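Local coordinates for peruvianin-I (Thevetia peruviana, PDB 6ORM), which acts as a cysteine peptidase of the plant latex, although its fold is that of a germin-like protein of the cupin family, at the interface of chains A and B. Numbering follows the deposited sequence. Chains: chain A/B, Peruvianin-I.

The three contacts run in a row along one half of a two-fold interface between two copies of the cupin protein. Contact 1 lies in the middle. Its C-alpha centre is about 9 Å from that of contact 2 and about 9 Å from that of contact 3, while contacts 2 and 3 are about 17 Å apart. Contacts 1 and 2 share B:Leu126 and join strand 38-39 of chain A to strand 126-129 of chain B. Contacts 1 and 3 share A:Ser34 and A:Phe37 of 3-10 helix 34-37. The assembly holds six copies, fitting germin hexamers, built as trimers of dimers; this pair is probably such a dimer.

Contact 1: the interface of chains A and B. Residues chain A 34, 37-38, 64; chain B 119, 121, 126-128.
A:Ile38 and B:Phe127 pair as an antiparallel beta bridge between two cupin-family subunits. Strand 38-39 of chain A runs beside strand 126-129 of chain B. The tight part lies around the carbonyl of A:Phe37. Its O stands over one face of the B:Phe127 ring, near the rim, 3.2 Å from CD2. The same O takes a weak hydrogen bond from the backbone N of B:Ile128, at 3.3 Å. CB of A:Phe37 lies over the same face, above CE2 and CZ. CG of B:Phe127 is anti to its backbone N (chi1 -166°), which carries the ring under the A:Phe37 carbonyl.

The A:Ile38 and B:Leu121 side chains run antiparallel alongside each other, with CD1 of A:Ile38 3.6 Å from CD2 of B:Leu121. CG1 of A:Ile38 is also 3.5 Å from the carbonyl O of B:Leu126.

Packing is looser at one end, where CG2 of B:Ile128 reaches CZ of A:Phe64 at 3.9 Å and CD1 of A:Phe37 at 4.0 Å. At the other end B:Lys119 lies across A:Ile38. Its chain bends at chi2 and chi3 (-63° and -65°) and lays its methylenes against A:Ser34. The inner part is close: CG of B:Lys119 is 3.3 Å from the carbonyl O of A:Ser34. The outer part is loose. CE of B:Lys119 is 4.1 Å from CG2 of A:Ile38, and the amine NZ reaches on past these side chains.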
loop_
_atom_site.group_PDB
_atom_site.type_symbol
_atom_site.label_atom_id
_atom_site.label_comp_id
_atom_site.label_asym_id
_atom_site.label_seq_id
_atom_site.Cartn_x
_atom_site.Cartn_y
_atom_site.Cartn_z
ATOM N N SER A 34 3.653 -4.728 29.369
ATOM C CA SER A 34 2.669 -3.648 29.352
ATOM C C SER A 34 3.329 -2.275 29.286
ATOM O O SER A 34 2.828 -1.371 28.606
ATOM C CB SER A 34 1.762 -3.744 30.578
ATOM O OG SER A 34 1.027 -4.955 30.570
ATOM N N PHE A 37 3.936 -0.225 25.935
ATOM C CA PHE A 37 2.859 0.294 25.107
ATOM C C PHE A 37 2.283 1.594 25.642
ATOM O O PHE A 37 1.320 2.118 25.071
ATOM C CB PHE A 37 1.777 -0.777 24.947
ATOM C CG PHE A 37 2.277 -2.016 24.258
ATOM C CD1 PHE A 37 2.312 -2.087 22.876
ATOM C CD2 PHE A 37 2.757 -3.092 24.991
ATOM C CE1 PHE A 37 2.789 -3.213 22.234
ATOM C CE2 PHE A 37 3.237 -4.224 24.354
ATOM C CZ PHE A 37 3.251 -4.283 22.972
ATOM N N ILE A 38 2.851 2.126 26.718
ATOM C CA ILE A 38 2.531 3.455 27.219
ATOM C C ILE A 38 3.706 4.374 26.906
ATOM O O ILE A 38 4.865 3.945 26.885
ATOM C CB ILE A 38 2.226 3.423 28.733
ATOM C CG1 ILE A 38 1.736 4.787 29.227
ATOM C CG2 ILE A 38 3.444 2.968 29.518
ATOM C CD1 ILE A 38 1.396 4.812 30.704
ATOM N N PHE A 64 9.011 6.431 20.797
ATOM C CA PHE A 64 7.995 5.525 21.328
ATOM C C PHE A 64 8.122 4.227 20.542
ATOM O O PHE A 64 7.423 4.022 19.540
ATOM C CB PHE A 64 6.607 6.156 21.205
ATOM C CG PHE A 64 5.502 5.391 21.886
ATOM C CD1 PHE A 64 5.768 4.301 22.701
ATOM C CD2 PHE A 64 4.182 5.784 21.709
ATOM C CE1 PHE A 64 4.734 3.613 23.316
ATOM C CE2 PHE A 64 3.147 5.103 22.320
ATOM C CZ PHE A 64 3.421 4.017 23.126
ATOM N N LYS B 119 -2.257 -0.840 31.043
ATOM C CA LYS B 119 -1.568 0.197 31.794
ATOM C C LYS B 119 -2.567 1.239 32.270
ATOM O O LYS B 119 -3.605 1.469 31.642
ATOM C CB LYS B 119 -0.470 0.886 30.965
ATOM C CG LYS B 119 0.774 0.039 30.736
ATOM C CD LYS B 119 1.472 -0.299 32.049
ATOM C CE LYS B 119 2.021 0.940 32.741
ATOM N NZ LYS B 119 2.772 0.588 33.984
ATOM N N LEU B 121 -3.445 5.036 32.627
ATOM C CA LEU B 121 -3.146 6.269 31.916
ATOM C C LEU B 121 -3.696 7.458 32.692
ATOM O O LEU B 121 -4.834 7.425 33.172
ATOM C CB LEU B 121 -3.737 6.262 30.501
ATOM C CG LEU B 121 -3.472 5.075 29.571
ATOM C CD1 LEU B 121 -4.020 5.369 28.180
ATOM C CD2 LEU B 121 -1.992 4.756 29.505
ATOM N N LEU B 126 0.147 8.358 26.445
ATOM C CA LEU B 126 -0.252 7.748 25.189
ATOM C C LEU B 126 -0.221 6.233 25.327
ATOM O O LEU B 126 0.572 5.680 26.094
ATOM C CB LEU B 126 0.665 8.164 24.040
ATOM C CG LEU B 126 0.833 9.656 23.788
ATOM C CD1 LEU B 126 1.977 9.862 22.825
ATOM C CD2 LEU B 126 -0.446 10.245 23.236
ATOM N N PHE B 127 -1.097 5.567 24.578
ATOM C CA PHE B 127 -1.146 4.112 24.560
ATOM C C PHE B 127 -1.532 3.680 23.155
ATOM O O PHE B 127 -2.504 4.192 22.594
ATOM C CB PHE B 127 -2.149 3.588 25.594
ATOM C CG PHE B 127 -2.030 2.117 25.872
ATOM C CD1 PHE B 127 -2.718 1.196 25.101
ATOM C CD2 PHE B 127 -1.239 1.654 26.912
ATOM C CE1 PHE B 127 -2.620 -0.159 25.356
ATOM C CE2 PHE B 127 -1.134 0.300 27.173
ATOM C CZ PHE B 127 -1.826 -0.609 26.394
ATOM N N ILE B 128 -0.777 2.744 22.587
ATOM C CA ILE B 128 -0.954 2.329 21.201
ATOM C C ILE B 128 -1.614 0.957 21.172
ATOM O O ILE B 128 -1.180 0.031 21.869
ATOM C CB ILE B 128 0.382 2.326 20.434
ATOM C CG1 ILE B 128 0.159 1.944 18.967
ATOM C CG2 ILE B 128 1.406 1.409 21.103
ATOM C CD1 ILE B 128 -0.540 3.019 18.147
#

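Contact 2: the interface of chains A and B. Residues chain A 39, 42, 74, 148; chain B 98, 124, 126.
A:Tyr39 and B:Leu126 form an antiparallel beta bridge that links strands of two cupin subunits. Two backbone hydrogen bonds close it. A:Tyr39 N gives to B:Leu126 O at 2.9 Å, and B:Leu126 N gives to A:Tyr39 O at 2.8 Å.

Water extends the polar group. Water 1 lies 2.9 Å from A:Tyr39 O, the same oxygen that accepts B:Leu126 N. It also joins the backbone N of A:Phe42 to B:Gly124 O, 2.7 Å away. The water thus ties 3-10 helix 41-43 of chain A to the loop residue B:Gly124, just before strand 126-129.

The apolar contacts lie to one side of these bonds. CD1 of B:Leu126 meets CG2 of A:Ile74 at 3.5 Å. The same methyl group faces CE2 of A:Phe42 and CD2 of A:Tyr39. The side chains of A:Tyr39 and B:Leu126 run parallel, alongside each other.

B:Met98 hides 61 Å² against chain A, more than the other residues of this patch. Its chain is extended as far as the sulfur and turns at chi3 (65°). This turn sets the terminal methyl over the A:Tyr148 ring in a CH-pi contact. SD packs on CE2 of A:Tyr148 and CD2 of A:Phe42. CE of B:Met98 sits 3.8 Å from the centroid of the A:Tyr148 ring.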
loop_
_atom_site.group_PDB
_atom_site.type_symbol
_atom_site.label_atom_id
_atom_site.label_comp_id
_atom_site.label_asym_id
_atom_site.label_seq_id
_atom_site.Cartn_x
_atom_site.Cartn_y
_atom_site.Cartn_z
ATOM N N TYR A 39 3.401 5.638 26.622
ATOM C CA TYR A 39 4.428 6.663 26.482
ATOM C C TYR A 39 3.984 7.902 27.243
ATOM O O TYR A 39 2.876 8.400 27.027
ATOM C CB TYR A 39 4.699 7.011 25.015
ATOM C CG TYR A 39 5.832 8.001 24.845
ATOM C CD1 TYR A 39 7.155 7.595 24.974
ATOM C CD2 TYR A 39 5.578 9.341 24.574
ATOM C CE1 TYR A 39 8.195 8.493 24.828
ATOM C CE2 TYR A 39 6.612 10.246 24.426
ATOM C CZ TYR A 39 7.917 9.817 24.555
ATOM O OH TYR A 39 8.952 10.712 24.410
ATOM N N PHE A 42 4.702 13.398 27.186
ATOM C CA PHE A 42 3.973 14.662 27.223
ATOM C C PHE A 42 3.818 15.216 28.630
ATOM O O PHE A 42 3.430 16.378 28.778
ATOM C CB PHE A 42 2.582 14.504 26.603
ATOM C CG PHE A 42 2.590 14.405 25.108
ATOM C CD1 PHE A 42 3.662 14.876 24.371
ATOM C CD2 PHE A 42 1.515 13.846 24.440
ATOM C CE1 PHE A 42 3.663 14.786 22.993
ATOM C CE2 PHE A 42 1.508 13.752 23.062
ATOM C CZ PHE A 42 2.583 14.224 22.336
ATOM N N ILE A 74 2.029 11.136 16.990
ATOM C CA ILE A 74 1.411 12.349 17.513
ATOM C C ILE A 74 2.512 13.266 18.032
ATOM O O ILE A 74 3.415 12.821 18.750
ATOM C CB ILE A 74 0.357 12.049 18.602
ATOM C CG1 ILE A 74 -0.396 13.326 18.984
ATOM C CG2 ILE A 74 0.975 11.391 19.825
ATOM C CD1 ILE A 74 -1.637 13.077 19.823
ATOM N N TYR A 148 -2.088 19.471 18.999
ATOM C CA TYR A 148 -1.532 18.149 18.755
ATOM C C TYR A 148 -1.743 17.780 17.296
ATOM O O TYR A 148 -2.846 17.941 16.764
ATOM C CB TYR A 148 -2.183 17.108 19.667
ATOM C CG TYR A 148 -1.881 17.333 21.125
ATOM C CD1 TYR A 148 -2.578 18.281 21.860
ATOM C CD2 TYR A 148 -0.883 16.611 21.765
ATOM C CE1 TYR A 148 -2.298 18.498 23.192
ATOM C CE2 TYR A 148 -0.596 16.817 23.097
ATOM C CZ TYR A 148 -1.307 17.762 23.805
ATOM O OH TYR A 148 -1.025 17.976 25.134
ATOM N N MET B 98 -4.674 9.041 23.532
ATOM C CA MET B 98 -4.123 10.045 24.436
ATOM C C MET B 98 -5.150 10.363 25.508
ATOM O O MET B 98 -6.243 10.851 25.199
ATOM C CB MET B 98 -3.731 11.332 23.707
ATOM C CG MET B 98 -3.149 12.376 24.663
ATOM S SD MET B 98 -2.362 13.784 23.860
ATOM C CE MET B 98 -3.766 14.541 23.043
ATOM N N GLY B 124 -1.949 13.206 29.523
ATOM C CA GLY B 124 -0.683 13.290 28.836
ATOM C C GLY B 124 -0.178 11.961 28.307
ATOM O O GLY B 124 0.582 11.941 27.332
ATOM N N LEU B 126 0.147 8.358 26.445
ATOM C CA LEU B 126 -0.252 7.748 25.189
ATOM C C LEU B 126 -0.221 6.233 25.327
ATOM O O LEU B 126 0.572 5.680 26.094
ATOM C CB LEU B 126 0.665 8.164 24.040
ATOM C CG LEU B 126 0.833 9.656 23.788
ATOM C CD1 LEU B 126 1.977 9.862 22.825
ATOM C CD2 LEU B 126 -0.446 10.245 23.236
HETATM O O HOH W 1 3.095 11.233 26.533
#

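Contact 3: the interface of chains A and B. Residues chain A 10, 32-34, 37; chain B 108, 115, 117.
B:Tyr117 enters an aromatic cluster made by A:Phe37 and A:Phe10 at the cupin dimer interface. Both phenylalanines turn an edge to the same face of B:Tyr117, toward its rim. CE2 of A:Phe37 comes to 3.5 Å from CD2 of B:Tyr117, with the planes turned by 59°. The A:Phe10 contact is steeper, at 81°, and CZ of A:Phe10 is 3.5 Å from the phenol OH of B:Tyr117. CG of B:Tyr117 lies beside its backbone N, opposite the carbonyl carbon (chi1 -55°), which turns the ring toward them.

B:Phe108 covers another part of A:Phe37. Its CE2 and CZ edge points at one face of the A:Phe37 ring, away from the ring centre. CE2 of B:Phe108 is 3.7 Å from CD1 of A:Phe37.

Water 2 lies 2.5 Å from B:Tyr117 OH and 2.8 Å from the carbonyl O of A:Ala32. The A:Ala32 O and the backbone of A:Thr33 lie at the edge of the tyrosine ring. The hydroxyl OG of A:Ser34 rests against CA of B:Tyr117.

Further out, A:Phe10 probably helps to hold A:Phe37 in place: CZ of A:Phe37 points over the centre of its ring. The cluster joins a loop holding A:Phe10 and 3-10 helix 34-37 of chain A to strands 104-109 and 116-121 of chain B.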
loop_
_atom_site.group_PDB
_atom_site.type_symbol
_atom_site.label_atom_id
_atom_site.label_comp_id
_atom_site.label_asym_id
_atom_site.label_seq_id
_atom_site.Cartn_x
_atom_site.Cartn_y
_atom_site.Cartn_z
ATOM N N PHE A 10 2.901 -6.690 17.028
ATOM C CA PHE A 10 3.710 -5.519 17.321
ATOM C C PHE A 10 5.168 -5.869 17.074
ATOM O O PHE A 10 5.525 -7.031 16.862
ATOM C CB PHE A 10 3.489 -5.015 18.755
ATOM C CG PHE A 10 3.618 -6.081 19.799
ATOM C CD1 PHE A 10 4.865 -6.483 20.249
ATOM C CD2 PHE A 10 2.490 -6.680 20.336
ATOM C CE1 PHE A 10 4.986 -7.463 21.208
ATOM C CE2 PHE A 10 2.603 -7.663 21.298
ATOM C CZ PHE A 10 3.853 -8.057 21.736
ATOM N N ALA A 32 8.283 -8.181 25.216
ATOM C CA ALA A 32 7.456 -7.001 25.426
ATOM C C ALA A 32 6.601 -7.148 26.680
ATOM O O ALA A 32 6.126 -8.239 27.008
ATOM C CB ALA A 32 6.565 -6.757 24.209
ATOM N N THR A 33 6.421 -6.038 27.392
ATOM C CA THR A 33 5.568 -5.978 28.571
ATOM C C THR A 33 4.589 -4.821 28.418
ATOM O O THR A 33 4.660 -4.041 27.465
ATOM C CB THR A 33 6.385 -5.814 29.863
ATOM O OG1 THR A 33 6.975 -4.509 29.894
ATOM C CG2 THR A 33 7.483 -6.869 29.950
ATOM N N SER A 34 3.653 -4.728 29.369
ATOM C CA SER A 34 2.669 -3.648 29.352
ATOM C C SER A 34 3.329 -2.275 29.286
ATOM O O SER A 34 2.828 -1.371 28.606
ATOM C CB SER A 34 1.762 -3.744 30.578
ATOM O OG SER A 34 1.027 -4.955 30.570
ATOM N N PHE A 37 3.936 -0.225 25.935
ATOM C CA PHE A 37 2.859 0.294 25.107
ATOM C C PHE A 37 2.283 1.594 25.642
ATOM O O PHE A 37 1.320 2.118 25.071
ATOM C CB PHE A 37 1.777 -0.777 24.947
ATOM C CG PHE A 37 2.277 -2.016 24.258
ATOM C CD1 PHE A 37 2.312 -2.087 22.876
ATOM C CD2 PHE A 37 2.757 -3.092 24.991
ATOM C CE1 PHE A 37 2.789 -3.213 22.234
ATOM C CE2 PHE A 37 3.237 -4.224 24.354
ATOM C CZ PHE A 37 3.251 -4.283 22.972
ATOM N N PHE B 108 -5.002 -3.975 25.683
ATOM C CA PHE B 108 -5.334 -4.751 24.498
ATOM C C PHE B 108 -4.783 -6.163 24.650
ATOM O O PHE B 108 -3.846 -6.409 25.413
ATOM C CB PHE B 108 -4.811 -4.083 23.212
ATOM C CG PHE B 108 -3.338 -4.285 22.962
ATOM C CD1 PHE B 108 -2.881 -5.379 22.238
ATOM C CD2 PHE B 108 -2.413 -3.367 23.432
ATOM C CE1 PHE B 108 -1.532 -5.561 22.007
ATOM C CE2 PHE B 108 -1.063 -3.542 23.201
ATOM C CZ PHE B 108 -0.621 -4.640 22.489
ATOM N N GLN B 115 -2.546 -12.665 25.355
ATOM C CA GLN B 115 -1.765 -11.996 26.386
ATOM C C GLN B 115 -2.239 -10.557 26.526
ATOM O O GLN B 115 -2.424 -9.850 25.530
ATOM C CB GLN B 115 -0.273 -12.034 26.059
ATOM C CG GLN B 115 0.568 -11.253 27.066
ATOM C CD GLN B 115 2.024 -11.679 27.087
ATOM O OE1 GLN B 115 2.422 -12.613 26.389
ATOM N NE2 GLN B 115 2.828 -10.997 27.899
ATOM N N TYR B 117 -1.901 -6.722 27.673
ATOM C CA TYR B 117 -1.018 -5.596 27.957
ATOM C C TYR B 117 -1.899 -4.435 28.396
ATOM O O TYR B 117 -2.663 -3.896 27.591
ATOM C CB TYR B 117 -0.183 -5.221 26.734
ATOM C CG TYR B 117 0.618 -6.369 26.177
ATOM C CD1 TYR B 117 0.054 -7.258 25.274
ATOM C CD2 TYR B 117 1.934 -6.578 26.569
ATOM C CE1 TYR B 117 0.777 -8.317 24.768
ATOM C CE2 TYR B 117 2.668 -7.637 26.067
ATOM C CZ TYR B 117 2.082 -8.502 25.168
ATOM O OH TYR B 117 2.803 -9.557 24.661
HETATM O O HOH W 2 5.141 -10.167 25.193
#